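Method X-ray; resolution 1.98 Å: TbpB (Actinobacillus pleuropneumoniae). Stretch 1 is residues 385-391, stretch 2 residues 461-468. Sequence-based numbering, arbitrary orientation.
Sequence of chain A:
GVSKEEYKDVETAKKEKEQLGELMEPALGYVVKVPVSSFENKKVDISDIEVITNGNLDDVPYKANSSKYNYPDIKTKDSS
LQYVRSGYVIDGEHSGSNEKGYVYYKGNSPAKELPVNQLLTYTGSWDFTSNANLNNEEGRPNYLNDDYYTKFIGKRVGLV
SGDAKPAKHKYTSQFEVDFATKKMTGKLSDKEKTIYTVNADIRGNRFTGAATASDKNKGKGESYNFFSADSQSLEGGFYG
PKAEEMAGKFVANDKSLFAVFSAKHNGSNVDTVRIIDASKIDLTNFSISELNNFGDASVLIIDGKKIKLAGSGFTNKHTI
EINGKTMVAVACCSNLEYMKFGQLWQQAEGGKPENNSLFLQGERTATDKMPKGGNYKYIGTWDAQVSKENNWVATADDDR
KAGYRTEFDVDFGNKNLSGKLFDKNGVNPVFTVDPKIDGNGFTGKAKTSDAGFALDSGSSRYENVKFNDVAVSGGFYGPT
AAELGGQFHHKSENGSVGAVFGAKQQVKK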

# COMPACT_ATOMS: atom_id res chain seq x y z
N GLN A 385 9.80 -23.85 -5.17
CA GLN A 385 11.07 -24.54 -5.14
C GLN A 385 11.09 -25.47 -3.94
O GLN A 385 10.66 -25.11 -2.84
CB GLN A 385 12.21 -23.53 -5.08
CG GLN A 385 13.55 -24.16 -5.25
CD GLN A 385 14.63 -23.16 -4.99
OE1 GLN A 385 14.75 -22.17 -5.70
NE2 GLN A 385 15.42 -23.39 -3.95
N VAL A 386 11.55 -26.70 -4.19
CA VAL A 386 11.71 -27.68 -3.14
C VAL A 386 13.17 -28.11 -3.16
O VAL A 386 13.71 -28.36 -4.24
CB VAL A 386 10.77 -28.90 -3.32
CG1 VAL A 386 10.90 -29.82 -2.11
CG2 VAL A 386 9.28 -28.47 -3.49
N SER A 387 13.79 -28.17 -1.98
CA SER A 387 15.25 -28.45 -1.89
C SER A 387 15.62 -29.44 -0.81
O SER A 387 15.07 -29.41 0.31
CB SER A 387 16.05 -27.16 -1.65
OG SER A 387 15.93 -26.28 -2.73
N LYS A 388 16.61 -30.28 -1.14
CA LYS A 388 17.22 -31.18 -0.18
C LYS A 388 18.67 -31.33 -0.58
O LYS A 388 19.40 -30.34 -0.57
CB LYS A 388 16.53 -32.53 -0.21
CG LYS A 388 15.65 -32.72 0.97
CD LYS A 388 16.34 -33.44 2.08
CE LYS A 388 15.63 -34.74 2.36
NZ LYS A 388 16.38 -35.53 3.38
N GLU A 389 19.10 -32.54 -0.97
CA GLU A 389 20.42 -32.68 -1.65
C GLU A 389 20.36 -32.04 -3.04
O GLU A 389 21.34 -31.49 -3.54
CB GLU A 389 20.84 -34.15 -1.78
CG GLU A 389 21.02 -34.84 -0.47
CD GLU A 389 19.77 -35.56 -0.01
OE1 GLU A 389 18.66 -35.21 -0.46
OE2 GLU A 389 19.90 -36.47 0.83
N ASN A 390 19.18 -32.10 -3.65
CA ASN A 390 18.94 -31.59 -5.00
C ASN A 390 17.97 -30.40 -4.96
O ASN A 390 17.40 -30.10 -3.91
CB ASN A 390 18.26 -32.69 -5.83
CG ASN A 390 19.24 -33.69 -6.41
OD1 ASN A 390 20.47 -33.51 -6.35
ND2 ASN A 390 18.70 -34.75 -7.00
N ASN A 391 17.76 -29.74 -6.10
CA ASN A 391 16.67 -28.76 -6.26
C ASN A 391 15.57 -29.22 -7.23
O ASN A 391 15.85 -29.99 -8.16
CB ASN A 391 17.20 -27.40 -6.74
CG ASN A 391 18.14 -26.76 -5.75
OD1 ASN A 391 17.85 -26.69 -4.54
ND2 ASN A 391 19.27 -26.26 -6.26
N ARG A 461 18.95 -41.62 -6.82
CA ARG A 461 20.05 -41.25 -5.98
C ARG A 461 19.74 -40.94 -4.50
O ARG A 461 20.45 -41.42 -3.63
CB ARG A 461 20.76 -40.10 -6.65
CG ARG A 461 22.13 -39.87 -6.13
CD ARG A 461 22.81 -38.84 -6.96
NE ARG A 461 24.25 -39.00 -6.86
CZ ARG A 461 24.99 -39.67 -7.74
NH1 ARG A 461 24.44 -40.25 -8.79
NH2 ARG A 461 26.29 -39.75 -7.56
N TYR A 462 18.70 -40.16 -4.20
CA TYR A 462 18.43 -39.75 -2.79
C TYR A 462 17.07 -40.20 -2.25
O TYR A 462 16.20 -40.60 -3.02
CB TYR A 462 18.61 -38.23 -2.63
CG TYR A 462 19.99 -37.73 -3.02
CD1 TYR A 462 21.11 -38.00 -2.22
CD2 TYR A 462 20.18 -36.99 -4.19
CE1 TYR A 462 22.40 -37.55 -2.58
CE2 TYR A 462 21.46 -36.53 -4.56
CZ TYR A 462 22.55 -36.82 -3.76
OH TYR A 462 23.80 -36.38 -4.12
N GLU A 463 16.88 -40.16 -0.93
CA GLU A 463 15.56 -40.45 -0.38
C GLU A 463 14.58 -39.40 -0.93
O GLU A 463 14.97 -38.26 -1.25
CB GLU A 463 15.57 -40.43 1.14
CG GLU A 463 16.45 -41.49 1.82
CD GLU A 463 16.07 -41.71 3.27
OE1 GLU A 463 16.31 -40.81 4.12
OE2 GLU A 463 15.51 -42.80 3.55
N ASN A 464 13.31 -39.79 -1.07
CA ASN A 464 12.27 -38.83 -1.43
C ASN A 464 12.11 -37.77 -0.35
O ASN A 464 12.18 -38.09 0.84
CB ASN A 464 10.94 -39.55 -1.58
CG ASN A 464 10.87 -40.37 -2.83
OD1 ASN A 464 11.79 -40.36 -3.67
ND2 ASN A 464 9.77 -41.09 -2.98
N VAL A 465 11.86 -36.52 -0.74
CA VAL A 465 11.48 -35.53 0.26
C VAL A 465 10.08 -35.83 0.82
O VAL A 465 9.18 -36.26 0.08
CB VAL A 465 11.49 -34.08 -0.29
CG1 VAL A 465 12.82 -33.77 -0.90
CG2 VAL A 465 10.35 -33.86 -1.32
N LYS A 466 9.91 -35.60 2.12
CA LYS A 466 8.60 -35.69 2.77
C LYS A 466 8.30 -34.44 3.60
O LYS A 466 9.21 -33.87 4.22
CB LYS A 466 8.52 -36.92 3.67
CG LYS A 466 8.86 -38.21 2.93
CD LYS A 466 8.96 -39.39 3.87
CE LYS A 466 9.52 -40.60 3.12
NZ LYS A 466 9.59 -41.83 3.97
N PHE A 467 7.04 -34.02 3.59
CA PHE A 467 6.59 -32.91 4.42
C PHE A 467 5.29 -33.27 5.12
O PHE A 467 4.41 -33.90 4.52
CB PHE A 467 6.40 -31.64 3.55
CG PHE A 467 7.68 -31.07 3.02
CD1 PHE A 467 8.47 -30.23 3.82
CD2 PHE A 467 8.11 -31.38 1.72
CE1 PHE A 467 9.69 -29.71 3.33
CE2 PHE A 467 9.32 -30.85 1.21
CZ PHE A 467 10.11 -30.01 2.03
N ASN A 468 5.20 -32.92 6.40
CA ASN A 468 3.93 -32.95 7.13
C ASN A 468 3.67 -31.68 7.94
O ASN A 468 4.63 -31.04 8.39
CB ASN A 468 3.89 -34.15 8.08
CG ASN A 468 3.85 -35.44 7.35
OD1 ASN A 468 2.76 -35.99 7.11
ND2 ASN A 468 5.03 -35.91 6.93
O HOH W 1 13.91 -37.74 2.88
O HOH W 2 18.82 -39.22 1.02

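Two segments of a chain can pack closely without exchanging a single direct hydrogen bond, and the contact between residues 385-391 and 461-468 of TbpB is a compact example. It buries 379 Å² in total, and its cohesion comes from apolar packing, an aromatic face and two bridging waters.

The first segment enters as the end of a strand, in which side chains alternate. Gln385 lies out of reach of the second segment; its NE2 instead donates a hydrogen bond to OG of Ser387, 3.2 Å away. Val386 is the first residue to engage. Its CA-to-CB bond points toward the other segment, and CG1 serves two neighbours, lying 3.8 Å from CE2 of Phe467, at the edge of that ring, and 4.2 Å from CG2 of Val465. All three residues are buried, so this cluster forms the sheltered, apolar end of the contact. Ser387 follows the alternation and points away. Its hydroxyl is occupied within its own segment, for besides accepting from Gln385 it donates to OD1 of Asn391, with OG and OD1 2.7 Å apart.

After Ser387 the strand gives way to a turn, in which the backbone N of Lys388 donates to O of Asn390 at 2.9 Å. Lys388 again points toward the partner, and it shows how a long charged side chain can play two parts. Its aliphatic portion packs on Val465, with CG 3.6 Å from CG1 of that valine, while its terminal NZ makes a weak hydrogen bond of 3.4 Å to the oxygen of water 1. The same water donates to the backbone O of Asn464, 2.7 Å from its own oxygen, and so links the two segments.

Glu389 repeats the pattern against an aromatic partner. Its CB sits 3.5 Å from the centroid of the Tyr462 ring and only 4° off the ring normal, a CH-pi contact in which CB lies almost directly above the centre of the ring, although neither of its C-H bonds points straight at it. The carboxylate extends beyond this position to accept a hydrogen bond from water 2, whose oxygen is 3.0 Å from OE2; that water in turn accepts from the backbone N of Glu463 at 2.9 Å.

Asn390 completes the contact. Its CA-to-CB bond points sideways, but the end of the side chain comes nearer, bringing OD1 to 3.6 Å from CE2 of Tyr462. Tyr462 thus receives two successive residues of the turn, while polar links between the segments are left to solvent.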